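PDB 2YBY: complement factor H, which regulates complement activation in innate immunity, probably by binding C3b and host surfaces through its string of Sushi domains, of which two are present here. Local coordinates for residues Y12-Y17 with K36-F41; P64-C69 with Y86-S91. The protein carries 1 engineered substitution. One frame throughout, in Å; residues are numbered along the deposited sequence.

Contact 1 (Y12-Y17 with K36-F41); sequences YGRLYY and KCDNGF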
loop_
_atom_site.group_PDB
_atom_site.type_symbol
_atom_site.label_atom_id
_atom_site.label_comp_id
_atom_site.label_asym_id
_atom_site.label_seq_id
_atom_site.Cartn_x
_atom_site.Cartn_y
_atom_site.Cartn_z
ATOM N N TYR A 12 -8.062 -4.661 5.988
ATOM C CA TYR A 12 -7.286 -5.162 4.895
ATOM C C TYR A 12 -5.916 -5.746 5.219
ATOM O O TYR A 12 -5.048 -5.812 4.353
ATOM C CB TYR A 12 -7.157 -4.090 3.819
ATOM C CG TYR A 12 -8.458 -3.400 3.488
ATOM C CD1 TYR A 12 -9.565 -4.124 3.060
ATOM C CD2 TYR A 12 -8.580 -2.022 3.586
ATOM C CE1 TYR A 12 -10.752 -3.484 2.703
ATOM C CE2 TYR A 12 -9.763 -1.372 3.242
ATOM C CZ TYR A 12 -10.860 -2.112 2.837
ATOM O OH TYR A 12 -12.041 -1.490 2.487
ATOM N N GLY A 13 -5.760 -6.232 6.424
ATOM C CA GLY A 13 -4.545 -6.907 6.816
ATOM C C GLY A 13 -4.539 -7.266 8.284
ATOM O O GLY A 13 -5.494 -6.990 9.029
ATOM N N ARG A 14 -3.402 -7.849 8.682
ATOM C CA ARG A 14 -3.245 -8.307 10.065
ATOM C C ARG A 14 -1.814 -8.532 10.453
ATOM O O ARG A 14 -0.975 -8.792 9.619
ATOM C CB ARG A 14 -3.994 -9.647 10.268
ATOM C CG ARG A 14 -3.541 -10.658 9.221
ATOM C CD ARG A 14 -4.636 -11.526 8.683
ATOM N NE ARG A 14 -5.420 -10.890 7.615
ATOM C CZ ARG A 14 -6.587 -10.250 7.758
ATOM N NH1 ARG A 14 -7.140 -10.108 8.961
ATOM N NH2 ARG A 14 -7.202 -9.737 6.699
ATOM N N LEU A 15 -1.548 -8.511 11.743
ATOM C CA LEU A 15 -0.254 -8.935 12.246
ATOM C C LEU A 15 -0.009 -10.398 11.880
ATOM O O LEU A 15 -0.943 -11.234 11.856
ATOM C CB LEU A 15 -0.228 -8.892 13.794
ATOM C CG LEU A 15 -0.346 -7.552 14.500
ATOM C CD1 LEU A 15 0.150 -7.643 15.943
ATOM C CD2 LEU A 15 0.352 -6.479 13.787
ATOM N N TYR A 16 1.269 -10.736 11.680
ATOM C CA TYR A 16 1.673 -12.121 11.605
ATOM C C TYR A 16 1.592 -12.649 13.053
ATOM O O TYR A 16 1.703 -11.884 14.012
ATOM C CB TYR A 16 3.114 -12.280 11.133
ATOM C CG TYR A 16 3.329 -12.080 9.648
ATOM C CD1 TYR A 16 3.265 -13.150 8.763
ATOM C CD2 TYR A 16 3.687 -10.839 9.138
ATOM C CE1 TYR A 16 3.474 -12.970 7.398
ATOM C CE2 TYR A 16 3.953 -10.660 7.786
ATOM C CZ TYR A 16 3.890 -11.736 6.925
ATOM O OH TYR A 16 4.145 -11.522 5.582
ATOM N N TYR A 17 1.366 -13.953 13.211
ATOM C CA TYR A 17 1.352 -14.575 14.554
ATOM C C TYR A 17 0.342 -13.976 15.504
ATOM O O TYR A 17 0.593 -13.875 16.706
ATOM C CB TYR A 17 2.740 -14.477 15.187
ATOM C CG TYR A 17 3.768 -15.081 14.280
ATOM C CD1 TYR A 17 3.656 -16.395 13.858
ATOM C CD2 TYR A 17 4.854 -14.342 13.837
ATOM C CE1 TYR A 17 4.582 -16.952 12.987
ATOM C CE2 TYR A 17 5.805 -14.897 12.991
ATOM C CZ TYR A 17 5.662 -16.203 12.561
ATOM O OH TYR A 17 6.579 -16.769 11.714
ATOM N N LYS A 36 1.071 -8.025 7.430
ATOM C CA LYS A 36 0.892 -8.174 5.989
ATOM C C LYS A 36 -0.500 -7.679 5.637
ATOM O O LYS A 36 -1.339 -7.466 6.527
ATOM C CB LYS A 36 1.088 -9.644 5.568
ATOM C CG LYS A 36 0.088 -10.581 6.210
ATOM C CD LYS A 36 0.245 -12.036 5.767
ATOM C CE LYS A 36 -0.751 -12.933 6.474
ATOM N NZ LYS A 36 -0.805 -14.292 5.869
ATOM N N CYS A 37 -0.725 -7.457 4.367
ATOM C CA CYS A 37 -1.998 -6.973 3.875
ATOM C C CYS A 37 -2.652 -7.997 2.970
ATOM O O CYS A 37 -1.990 -8.787 2.315
ATOM C CB CYS A 37 -1.825 -5.640 3.158
ATOM S SG CYS A 37 -1.076 -4.355 4.181
ATOM N N ASP A 38 -3.975 -7.861 2.829
ATOM C CA ASP A 38 -4.762 -8.693 1.930
ATOM C C ASP A 38 -4.318 -8.491 0.466
ATOM O O ASP A 38 -3.844 -7.419 0.102
ATOM C CB ASP A 38 -6.243 -8.282 1.994
ATOM C CG ASP A 38 -6.926 -8.397 3.344
ATOM O OD1 ASP A 38 -6.279 -8.847 4.302
ATOM O OD2 ASP A 38 -8.090 -7.994 3.444
ATOM N N ASN A 39 -4.582 -9.472 -0.388
ATOM C CA ASN A 39 -4.334 -9.324 -1.816
ATOM C C ASN A 39 -5.019 -8.070 -2.323
ATOM O O ASN A 39 -6.196 -7.835 -2.024
ATOM C CB ASN A 39 -4.911 -10.526 -2.576
ATOM C CG ASN A 39 -4.232 -11.828 -2.212
ATOM O OD1 ASN A 39 -3.064 -11.843 -1.773
ATOM N ND2 ASN A 39 -4.961 -12.946 -2.306
ATOM N N GLY A 40 -4.287 -7.279 -3.081
ATOM C CA GLY A 40 -4.793 -6.009 -3.587
ATOM C C GLY A 40 -4.431 -4.811 -2.734
ATOM O O GLY A 40 -4.785 -3.675 -3.073
ATOM N N PHE A 41 -3.798 -5.057 -1.569
ATOM C CA PHE A 41 -3.437 -4.039 -0.594
ATOM C C PHE A 41 -1.990 -4.156 -0.194
ATOM O O PHE A 41 -1.311 -5.163 -0.466
ATOM C CB PHE A 41 -4.304 -4.150 0.668
ATOM C CG PHE A 41 -5.753 -3.865 0.369
ATOM C CD1 PHE A 41 -6.604 -4.878 -0.052
ATOM C CD2 PHE A 41 -6.259 -2.585 0.478
ATOM C CE1 PHE A 41 -7.918 -4.599 -0.401
ATOM C CE2 PHE A 41 -7.600 -2.323 0.201
ATOM C CZ PHE A 41 -8.415 -3.333 -0.241
HETATM O O HOH W 1 -9.814 -8.464 5.314
HETATM O O HOH W 2 -3.971 -10.251 5.170
#
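Tyr12 and Phe41 form an offset stack, their ring planes 7° apart and their centroids 4.1 Å apart. Phe41 CE2 lies over the Tyr12 face toward its rim, 3.5 Å from Tyr12 CD2, while Tyr12 CB stands over the Phe41 face, 3.8 Å from the ring centroid, in a CH-pi contact. The other face of Phe41 meets Arg67 in a cation-pi pair. A second CH-pi contact puts the extended Lys36 chain across the Tyr16 ring at about a right angle, CG 4.3 Å from the Tyr16 centroid, with CB and CD against the phenol end.

The charged contact joins Arg14 NH2 to Asp38 OD1, 2.7 Å away, on the syn lone pair of Asp38 OD1. Guanidinium and carboxylate are nearly coplanar, 12° apart, although OD1 itself is tilted out of the guanidinium plane. Two waters widen the grip, one bridging NH2 to OD2 and the other NE to OD1. Bends at chi2 and chi3 fold the Arg14 chain so that the guanidinium reaches Asp38.

Backbone bonds link Arg14 and Lys36 in both directions, and Asp38 N continues the pairing to Tyr12 O at 2.8 Å. Between them Gly13 and Cys37 form a non-hydrogen-bonded pair whose CA atoms are 3.9 Å apart, a close approach that the missing side chain of Gly13 permits. Strand 13-15 thus edges the small antiparallel sheet of a Sushi domain, beside Cys37, which belongs to one of its two characteristic disulfides.

Contact 2 (P64-C69 with Y86-S91); sequences PCVRKC and YVQGQS
Gln88 takes hold of Arg67 twice, by backbone and by side chain. Its N donates to Arg67 O over 2.9 Å in a rather bent bond (134°), while its OE1 receives Arg67 N, also at 2.9 Å, in the plane of the amide and much straighter. With CG anti to its backbone N (chi1 -161°), the side chain carries on in the direction of its own strand, and OE1 takes the acceptor place that the backbone O of Gln88 would have in a regular pair; OE1 also touches Arg67 CB. Next to this grip, Val66 CG2 packs on Val87 CB at 3.9 Å. Cys69 N bonds to Tyr86 O and Tyr86 N to Cys69 O, each at 2.8 Å.

The outer parts are looser. Lys68 meets Tyr86 O with CA, 3.5 Å away, and less closely with CG, and the Tyr86 ring leads away. The far half of the type II turn from Val87 to Gln90 leaves 64-69; Gln90 OE1 accepts from Val87 N.

The Arg67 side chain also leads away but is held elsewhere, NE by Glu113 O and NH1 by Gly40 O. Strand 66-71 is central here, between 41-42 and 84-87, while Cys69 is disulfide-bonded to Cys111 in strand 108-112.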
loop_
_atom_site.group_PDB
_atom_site.type_symbol
_atom_site.label_atom_id
_atom_site.label_comp_id
_atom_site.label_asym_id
_atom_site.label_seq_id
_atom_site.Cartn_x
_atom_site.Cartn_y
_atom_site.Cartn_z
ATOM N N PRO A 64 -2.802 0.914 8.217
ATOM C CA PRO A 64 -1.615 0.123 7.878
ATOM C C PRO A 64 -1.595 -0.463 6.480
ATOM O O PRO A 64 -0.514 -0.752 5.960
ATOM C CB PRO A 64 -1.644 -0.970 8.946
ATOM C CG PRO A 64 -2.339 -0.340 10.103
ATOM C CD PRO A 64 -3.438 0.405 9.445
ATOM N N CYS A 65 -2.788 -0.759 5.955
ATOM C CA CYS A 65 -2.941 -1.368 4.651
ATOM C C CYS A 65 -3.781 -0.450 3.786
ATOM O O CYS A 65 -4.903 -0.069 4.164
ATOM C CB CYS A 65 -3.576 -2.733 4.777
ATOM S SG CYS A 65 -2.517 -3.939 5.605
ATOM N N VAL A 66 -3.212 -0.092 2.641
ATOM C CA VAL A 66 -3.827 0.800 1.649
ATOM C C VAL A 66 -3.876 0.098 0.287
ATOM O O VAL A 66 -3.221 -0.928 0.074
ATOM C CB VAL A 66 -3.064 2.153 1.555
ATOM C CG1 VAL A 66 -3.100 2.906 2.886
ATOM C CG2 VAL A 66 -1.625 1.961 1.107
ATOM N N ARG A 67 -4.652 0.649 -0.655
ATOM C CA ARG A 67 -4.699 0.056 -1.987
ATOM C C ARG A 67 -3.300 -0.039 -2.640
ATOM O O ARG A 67 -2.493 0.886 -2.537
ATOM C CB ARG A 67 -5.652 0.841 -2.916
ATOM C CG ARG A 67 -5.818 0.267 -4.322
ATOM C CD ARG A 67 -6.369 -1.117 -4.383
ATOM N NE ARG A 67 -7.768 -1.208 -3.970
ATOM C CZ ARG A 67 -8.419 -2.352 -3.738
ATOM N NH1 ARG A 67 -7.785 -3.519 -3.826
ATOM N NH2 ARG A 67 -9.701 -2.336 -3.390
ATOM N N LYS A 68 -3.035 -1.182 -3.282
ATOM C CA LYS A 68 -1.826 -1.458 -4.027
ATOM C C LYS A 68 -2.185 -1.417 -5.508
ATOM O O LYS A 68 -3.191 -2.006 -5.922
ATOM C CB LYS A 68 -1.307 -2.860 -3.682
ATOM C CG LYS A 68 -0.056 -3.281 -4.381
ATOM C CD LYS A 68 0.426 -4.666 -3.942
ATOM C CE LYS A 68 -0.330 -5.762 -4.631
ATOM N NZ LYS A 68 0.220 -7.104 -4.302
ATOM N N CYS A 69 -1.375 -0.694 -6.298
ATOM C CA CYS A 69 -1.517 -0.646 -7.743
ATOM C C CYS A 69 -0.192 -1.057 -8.332
ATOM O O CYS A 69 0.814 -0.395 -8.082
ATOM C CB CYS A 69 -1.890 0.747 -8.223
ATOM S SG CYS A 69 -3.354 1.446 -7.446
ATOM N N TYR A 86 3.074 0.360 -6.613
ATOM C CA TYR A 86 2.678 1.672 -6.155
ATOM C C TYR A 86 1.584 1.513 -5.135
ATOM O O TYR A 86 0.907 0.475 -5.121
ATOM C CB TYR A 86 2.240 2.570 -7.299
ATOM C CG TYR A 86 3.400 2.953 -8.174
ATOM C CD1 TYR A 86 3.852 2.101 -9.173
ATOM C CD2 TYR A 86 4.000 4.199 -8.059
ATOM C CE1 TYR A 86 4.919 2.454 -9.996
ATOM C CE2 TYR A 86 5.059 4.567 -8.879
ATOM C CZ TYR A 86 5.504 3.700 -9.863
ATOM O OH TYR A 86 6.547 4.064 -10.700
ATOM N N VAL A 87 1.413 2.515 -4.271
ATOM C CA VAL A 87 0.391 2.519 -3.240
ATOM C C VAL A 87 -0.483 3.725 -3.363
ATOM O O VAL A 87 -0.150 4.692 -4.050
ATOM C CB VAL A 87 0.968 2.370 -1.811
ATOM C CG1 VAL A 87 1.936 1.186 -1.727
ATOM C CG2 VAL A 87 1.635 3.661 -1.346
ATOM N N GLN A 88 -1.622 3.661 -2.701
ATOM C CA GLN A 88 -2.649 4.675 -2.724
ATOM C C GLN A 88 -2.090 6.086 -2.523
ATOM O O GLN A 88 -1.347 6.346 -1.563
ATOM C CB GLN A 88 -3.684 4.346 -1.662
ATOM C CG GLN A 88 -5.007 5.025 -1.866
ATOM C CD GLN A 88 -6.074 4.411 -0.991
ATOM O OE1 GLN A 88 -5.970 3.261 -0.505
ATOM N NE2 GLN A 88 -7.147 5.142 -0.807
ATOM N N GLY A 89 -2.379 6.955 -3.480
ATOM C CA GLY A 89 -1.909 8.338 -3.439
ATOM C C GLY A 89 -0.723 8.618 -4.347
ATOM O O GLY A 89 -0.433 9.791 -4.618
ATOM N N GLN A 90 -0.002 7.552 -4.786
ATOM C CA GLN A 90 1.147 7.715 -5.676
ATOM C C GLN A 90 0.690 7.811 -7.133
ATOM O O GLN A 90 -0.394 7.360 -7.493
ATOM C CB GLN A 90 2.156 6.563 -5.526
ATOM C CG GLN A 90 2.810 6.534 -4.138
ATOM C CD GLN A 90 3.722 5.376 -3.905
ATOM O OE1 GLN A 90 3.615 4.334 -4.524
ATOM N NE2 GLN A 90 4.631 5.512 -2.965
ATOM N N SER A 91 1.504 8.475 -7.946
ATOM C CA SER A 91 1.234 8.648 -9.368
ATOM C C SER A 91 2.505 8.530 -10.180
ATOM O O SER A 91 3.626 8.635 -9.657
ATOM C CB SER A 91 0.525 9.973 -9.650
ATOM O OG SER A 91 1.289 11.094 -9.264
#

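How the contacts relate
From the N terminus, contact 1 comes first: 12-17 returns to 36-41 after a loop of 18 residues that holds helix 18-21 and the start of strand 32-37. The chain then passes through strand 50-55 before contact 2 closes a second loop of 16 residues, from 64-69 to 86-91. The two loops follow in series, neither nesting nor crossing. With centres about 14 Å apart they still touch: the Cys37-Cys65 disulfide ties one contact to the other, and Gly40 O probably accepts a hydrogen bond from Lys68 N. Through strand 66-71, contact 2 thus couples the first Sushi repeat, which holds contact 1, to the second.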